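Local atomic coordinates of kirola (Actinidia deliciosa, PDB entry 4IGX), a protein that is a kiwifruit allergen of the major latex protein family and, as in Bet v 1 relatives, probably binds small hydrophobic ligands in an internal cavity. Residues F85-G90 with K97-I102. Residues are numbered along the deposited sequence; the frame is centred on the assembly and turned at random.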
loop_
_atom_site.group_PDB
_atom_site.type_symbol
_atom_site.label_atom_id
_atom_site.label_comp_id
_atom_site.label_asym_id
_atom_site.label_seq_id
_atom_site.Cartn_x
_atom_site.Cartn_y
_atom_site.Cartn_z
ATOM N N PHE A 85 6.336 -0.646 3.190
ATOM C CA PHE A 85 6.878 -0.017 2.022
ATOM C C PHE A 85 7.356 1.378 2.376
ATOM O O PHE A 85 6.614 2.127 3.029
ATOM C CB PHE A 85 5.773 0.161 0.988
ATOM C CG PHE A 85 5.144 -1.107 0.574
ATOM C CD1 PHE A 85 5.732 -1.882 -0.405
ATOM C CD2 PHE A 85 3.970 -1.549 1.181
ATOM C CE1 PHE A 85 5.145 -3.055 -0.791
ATOM C CE2 PHE A 85 3.395 -2.739 0.809
ATOM C CZ PHE A 85 3.985 -3.483 -0.188
ATOM N N LYS A 86 8.557 1.745 1.925
ATOM C CA LYS A 86 9.017 3.110 2.057
ATOM C C LYS A 86 9.091 3.762 0.686
ATOM O O LYS A 86 9.730 3.228 -0.197
ATOM C CB LYS A 86 10.400 3.136 2.682
ATOM C CG LYS A 86 11.064 4.508 2.731
ATOM C CD LYS A 86 12.371 4.390 3.438
ATOM C CE LYS A 86 13.205 5.596 3.282
ATOM N NZ LYS A 86 14.466 5.367 4.051
ATOM N N ILE A 87 8.499 4.941 0.533
ATOM C CA ILE A 87 8.484 5.609 -0.758
ATOM C C ILE A 87 9.760 6.422 -0.886
ATOM O O ILE A 87 10.040 7.261 -0.059
ATOM C CB ILE A 87 7.275 6.556 -0.921
ATOM C CG1 ILE A 87 5.934 5.788 -0.954
ATOM C CG2 ILE A 87 7.392 7.279 -2.230
ATOM C CD1 ILE A 87 5.459 5.261 0.310
ATOM N N VAL A 88 10.543 6.159 -1.918
ATOM C CA VAL A 88 11.790 6.904 -2.116
ATOM C C VAL A 88 11.693 7.894 -3.244
ATOM O O VAL A 88 12.378 8.886 -3.225
ATOM C CB VAL A 88 13.027 5.978 -2.294
ATOM C CG1 VAL A 88 13.213 5.143 -1.032
ATOM C CG2 VAL A 88 12.925 5.083 -3.559
ATOM N N GLU A 89 10.830 7.672 -4.213
ATOM C CA GLU A 89 10.731 8.601 -5.336
ATOM C C GLU A 89 9.330 8.725 -5.803
ATOM O O GLU A 89 8.547 7.761 -5.706
ATOM C CB GLU A 89 11.510 8.082 -6.538
ATOM C CG GLU A 89 12.903 8.607 -6.671
ATOM C CD GLU A 89 13.632 7.921 -7.805
ATOM O OE1 GLU A 89 13.165 8.015 -8.958
ATOM O OE2 GLU A 89 14.660 7.262 -7.534
ATOM N N GLY A 90 9.026 9.888 -6.371
ATOM C CA GLY A 90 7.767 10.087 -7.032
ATOM C C GLY A 90 6.938 11.192 -6.453
ATOM O O GLY A 90 7.350 11.915 -5.565
ATOM N N LYS A 97 8.921 14.602 3.073
ATOM C CA LYS A 97 10.320 14.226 3.213
ATOM C C LYS A 97 10.413 12.719 3.270
ATOM O O LYS A 97 11.248 12.115 2.617
ATOM C CB LYS A 97 10.918 14.854 4.490
ATOM C CG LYS A 97 12.462 14.824 4.615
ATOM C CD LYS A 97 12.966 15.814 5.691
ATOM C CE LYS A 97 14.363 15.445 6.252
ATOM N NZ LYS A 97 15.175 16.632 6.740
ATOM N N THR A 98 9.516 12.135 4.046
ATOM C CA THR A 98 9.501 10.728 4.373
ATOM C C THR A 98 8.075 10.266 4.288
ATOM O O THR A 98 7.163 11.020 4.683
ATOM C CB THR A 98 9.920 10.535 5.817
ATOM O OG1 THR A 98 11.248 11.043 5.971
ATOM C CG2 THR A 98 9.856 9.057 6.228
ATOM N N PHE A 99 7.885 9.052 3.781
ATOM C CA PHE A 99 6.559 8.436 3.705
ATOM C C PHE A 99 6.654 6.915 3.769
ATOM O O PHE A 99 7.227 6.293 2.886
ATOM C CB PHE A 99 5.789 8.847 2.438
ATOM C CG PHE A 99 4.295 8.867 2.633
ATOM C CD1 PHE A 99 3.605 10.064 2.728
ATOM C CD2 PHE A 99 3.573 7.681 2.774
ATOM C CE1 PHE A 99 2.228 10.077 2.923
ATOM C CE2 PHE A 99 2.194 7.704 2.975
ATOM C CZ PHE A 99 1.532 8.893 3.050
ATOM N N ILE A 100 6.058 6.345 4.815
ATOM C CA ILE A 100 6.067 4.889 5.072
ATOM C C ILE A 100 4.654 4.335 5.087
ATOM O O ILE A 100 3.811 4.852 5.782
ATOM C CB ILE A 100 6.693 4.584 6.441
ATOM C CG1 ILE A 100 8.138 5.117 6.500
ATOM C CG2 ILE A 100 6.599 3.098 6.774
ATOM C CD1 ILE A 100 9.092 4.340 5.640
ATOM N N ILE A 101 4.416 3.274 4.338
ATOM C CA ILE A 101 3.105 2.657 4.270
ATOM C C ILE A 101 3.251 1.261 4.807
ATOM O O ILE A 101 4.097 0.470 4.343
ATOM C CB ILE A 101 2.512 2.605 2.843
ATOM C CG1 ILE A 101 2.435 4.016 2.259
ATOM C CG2 ILE A 101 1.123 1.942 2.884
ATOM C CD1 ILE A 101 2.058 4.083 0.832
ATOM N N ILE A 102 2.460 0.977 5.826
ATOM C CA ILE A 102 2.402 -0.356 6.391
ATOM C C ILE A 102 1.003 -0.879 6.116
ATOM O O ILE A 102 0.023 -0.157 6.334
ATOM C CB ILE A 102 2.660 -0.296 7.906
ATOM C CG1 ILE A 102 4.000 0.397 8.164
ATOM C CG2 ILE A 102 2.606 -1.688 8.551
ATOM C CD1 ILE A 102 4.197 0.740 9.607
HETATM O O HOH W 1 10.521 7.895 2.648
#
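Phe85 and Ile101 form an antiparallel hydrogen-bonded pair in the hairpin of strands 82-88 and 96-106, neighbours in the curved seven-stranded sheet of the Bet v 1 fold, with Phe85 N to Ile101 O and Ile101 N to Phe85 O both at 2.8 Å and nearly straight. A third bond, Ile87 N to Phe99 O at 3.0 Å, follows, and then the strands splay: where the return bond would lie, a water gives a hydrogen to Ile87 O and accepts one from Phe99 N. On the face with Phe85 and Ile101, the apolar contact runs through the Ile87 CD1 methyl. Ile87 CG1 lies beside the backbone N (chi1 -66°), and the turn about chi2 (74°) brings Ile87 CD1 to 3.6 Å from Ile101 CD1. Ile87 CD1 also comes obliquely to the Phe99 ring, 3.9 Å from Phe99 CD2; that ring meets Tyr96 edge-to-face and touches Met93, so this cluster reaches into the loop closing the hairpin. Ile101 O sits at the edge of the Phe85 ring, near its plane, with Phe85 CB and Phe85 CD2 equally close; the Phe85 side chain also touches Leu28. The other face holds the non-hydrogen-bonded pair Lys86 and Ile100. Here the extended Lys86 chain leads away from strand 96-106, and Ile100 CD1 packs against its root, 3.5 Å from both Lys86 CB and Lys86 CG.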